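Local coordinates for protein 4-hydroxyphenylpyruvate dioxygenase (Pseudomonas putida, PDB 5HMQ) that catalyses the metal-dependent dehydration of 3-dehydroshikimate to protocatechuate in a TIM-barrel domain fused to a hydroxyphenylpyruvate dioxygenase-like domain, at residues L335-G339 with D340-V344. Sequence-based numbering, arbitrary orientation.
Sequences LLRQG and DINIV
Q338 and I341 close a beta hairpin with a two-residue loop, a type II' turn, linking strands 333-338 and 341-346 in the first VOC module of the dioxygenase-like domain. Both backbone bonds of this pair are made: Q338 N gives to I341 O, and I341 N reaches Q338 O at 2.9 Å from 40° above the carbonyl plane. G339 takes the first corner of the turn, where the positive phi is one that glycine adopts easily. L336 and I343 form the next hydrogen-bonded pair, L336 N to I343 O (2.8 Å) being almost straight at 173°. Between these pairs, R337 CA lies 3.4 Å from I341 O in a CA-H...O contact.

The apolar contact is between L335 and V344, on the same face as R337 and N342: L335 CD1 meets V344 CG2 at 4.0 Å. Y424 touches L335, R337 and N342 on this face; on the other face F322 packs against Q338, I341 and I343.

Among the polar side chains, D340 OD2 forms a salt bridge with R370, while Q338 NE2 donates to L320 O and Q338 OE1 accepts from L440 N, at the start of the second VOC module's first strand. R337 and N342 run side by side in a non-hydrogen-bonded pair. N342 CG sits beside the backbone N, and the turn about chi2 (-70°) directs OD1 to the arginine while ND2 donates to E299 O. The guanidinium is steeply turned from the amide, and R337 NE makes a weak, bent bond to N342 OD1 at 2.8 Å.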
ATOM      1  N   LEU C 335       5.632 -19.190  30.825  1.00 54.88           N
ATOM      2  CA  LEU C 335       5.579 -20.301  29.887  1.00 53.20           C
ATOM      3  C   LEU C 335       4.341 -21.136  30.177  1.00 56.33           C
ATOM      4  O   LEU C 335       4.103 -21.523  31.328  1.00 57.81           O
ATOM      5  CB  LEU C 335       6.840 -21.161  29.989  1.00 50.78           C
ATOM      6  CG  LEU C 335       6.857 -22.438  29.149  1.00 53.73           C
ATOM      7  CD1 LEU C 335       6.786 -22.098  27.670  1.00 55.18           C
ATOM      8  CD2 LEU C 335       8.096 -23.263  29.447  1.00 51.70           C
ATOM      9  N   LEU C 336       3.555 -21.410  29.138  1.00 52.01           N
ATOM     10  CA  LEU C 336       2.402 -22.290  29.249  1.00 52.73           C
ATOM     11  C   LEU C 336       2.546 -23.428  28.251  1.00 54.57           C
ATOM     12  O   LEU C 336       3.109 -23.259  27.165  1.00 52.20           O
ATOM     13  CB  LEU C 336       1.065 -21.563  29.018  1.00 48.07           C
ATOM     14  CG  LEU C 336       0.564 -20.644  30.135  1.00 51.59           C
ATOM     15  CD1 LEU C 336       1.246 -19.283  30.110  1.00 52.09           C
ATOM     16  CD2 LEU C 336      -0.958 -20.533  30.144  1.00 54.03           C
ATOM     17  N   ARG C 337       2.038 -24.597  28.635  1.00 55.61           N
ATOM     18  CA  ARG C 337       2.347 -25.823  27.920  1.00 55.13           C
ATOM     19  C   ARG C 337       1.115 -26.713  27.860  1.00 54.97           C
ATOM     20  O   ARG C 337       0.339 -26.781  28.819  1.00 54.74           O
ATOM     21  CB  ARG C 337       3.508 -26.537  28.622  1.00 56.03           C
ATOM     22  CG  ARG C 337       4.266 -27.548  27.803  1.00 57.83           C
ATOM     23  CD  ARG C 337       5.498 -27.973  28.590  1.00 60.11           C
ATOM     24  NE  ARG C 337       6.697 -28.017  27.757  1.00 63.00           N
ATOM     25  CZ  ARG C 337       7.938 -27.991  28.233  1.00 61.56           C
ATOM     26  NH1 ARG C 337       8.148 -27.921  29.541  1.00 60.83           N
ATOM     27  NH2 ARG C 337       8.970 -28.033  27.401  1.00 59.93           N
ATOM     28  N   GLN C 338       0.941 -27.392  26.728  1.00 48.67           N
ATOM     29  CA  GLN C 338      -0.097 -28.412  26.588  1.00 48.01           C
ATOM     30  C   GLN C 338       0.271 -29.300  25.414  1.00 48.82           C
ATOM     31  O   GLN C 338       0.368 -28.817  24.282  1.00 49.97           O
ATOM     32  CB  GLN C 338      -1.475 -27.788  26.371  1.00 50.78           C
ATOM     33  CG  GLN C 338      -2.578 -28.817  26.161  1.00 52.53           C
ATOM     34  CD  GLN C 338      -3.959 -28.196  26.061  1.00 50.39           C
ATOM     35  OE1 GLN C 338      -4.962 -28.902  25.971  1.00 50.07           O
ATOM     36  NE2 GLN C 338      -4.016 -26.870  26.069  1.00 49.62           N
ATOM     37  N   GLY C 339       0.456 -30.588  25.676  1.00 47.99           N
ATOM     38  CA  GLY C 339       0.875 -31.496  24.624  1.00 46.81           C
ATOM     39  C   GLY C 339       2.225 -31.090  24.063  1.00 48.92           C
ATOM     40  O   GLY C 339       3.220 -30.972  24.792  1.00 47.69           O
ATOM     41  N   ASP C 340       2.273 -30.843  22.757  1.00 48.78           N
ATOM     42  CA  ASP C 340       3.485 -30.386  22.100  1.00 52.19           C
ATOM     43  C   ASP C 340       3.418 -28.890  21.795  1.00 52.03           C
ATOM     44  O   ASP C 340       4.250 -28.374  21.041  1.00 51.73           O
ATOM     45  CB  ASP C 340       3.695 -31.211  20.819  1.00 53.93           C
ATOM     46  CG  ASP C 340       5.003 -30.915  20.118  1.00 61.52           C
ATOM     47  OD1 ASP C 340       6.042 -31.434  20.579  1.00 66.49           O
ATOM     48  OD2 ASP C 340       4.998 -30.176  19.107  1.00 63.10           O
ATOM     49  N   ILE C 341       2.485 -28.175  22.421  1.00 47.76           N
ATOM     50  CA  ILE C 341       2.318 -26.738  22.236  1.00 46.95           C
ATOM     51  C   ILE C 341       3.002 -26.015  23.385  1.00 47.93           C
ATOM     52  O   ILE C 341       2.697 -26.267  24.557  1.00 47.84           O
ATOM     53  CB  ILE C 341       0.833 -26.355  22.155  1.00 48.24           C
ATOM     54  CG1 ILE C 341       0.083 -27.305  21.222  1.00 49.08           C
ATOM     55  CG2 ILE C 341       0.678 -24.916  21.690  1.00 45.28           C
ATOM     56  CD1 ILE C 341      -1.405 -27.395  21.503  1.00 49.79           C
ATOM     57  N   ASN C 342       3.929 -25.119  23.054  1.00 50.12           N
ATOM     58  CA  ASN C 342       4.579 -24.246  24.022  1.00 48.52           C
ATOM     59  C   ASN C 342       4.258 -22.801  23.672  1.00 48.74           C
ATOM     60  O   ASN C 342       4.417 -22.390  22.518  1.00 48.99           O
ATOM     61  CB  ASN C 342       6.093 -24.474  24.041  1.00 46.88           C
ATOM     62  CG  ASN C 342       6.461 -25.894  24.420  1.00 51.01           C
ATOM     63  OD1 ASN C 342       6.284 -26.307  25.566  1.00 51.86           O
ATOM     64  ND2 ASN C 342       6.970 -26.653  23.455  1.00 49.31           N
ATOM     65  N   ILE C 343       3.791 -22.037  24.655  1.00 46.79           N
ATOM     66  CA  ILE C 343       3.417 -20.642  24.453  1.00 47.51           C
ATOM     67  C   ILE C 343       4.123 -19.796  25.502  1.00 48.65           C
ATOM     68  O   ILE C 343       4.025 -20.077  26.701  1.00 48.18           O
ATOM     69  CB  ILE C 343       1.892 -20.440  24.522  1.00 46.22           C
ATOM     70  CG1 ILE C 343       1.219 -21.134  23.339  1.00 47.96           C
ATOM     71  CG2 ILE C 343       1.553 -18.958  24.519  1.00 46.11           C
ATOM     72  CD1 ILE C 343      -0.284 -21.074  23.365  1.00 47.77           C
ATOM     73  N   VAL C 344       4.838 -18.771  25.050  1.00 49.53           N
ATOM     74  CA  VAL C 344       5.619 -17.896  25.917  1.00 47.80           C
ATOM     75  C   VAL C 344       4.916 -16.544  25.981  1.00 48.30           C
ATOM     76  O   VAL C 344       4.705 -15.898  24.947  1.00 47.14           O
ATOM     77  CB  VAL C 344       7.059 -17.746  25.402  1.00 47.88           C
ATOM     78  CG1 VAL C 344       7.856 -16.806  26.295  1.00 47.83           C
ATOM     79  CG2 VAL C 344       7.731 -19.115  25.253  1.00 44.50           C
TER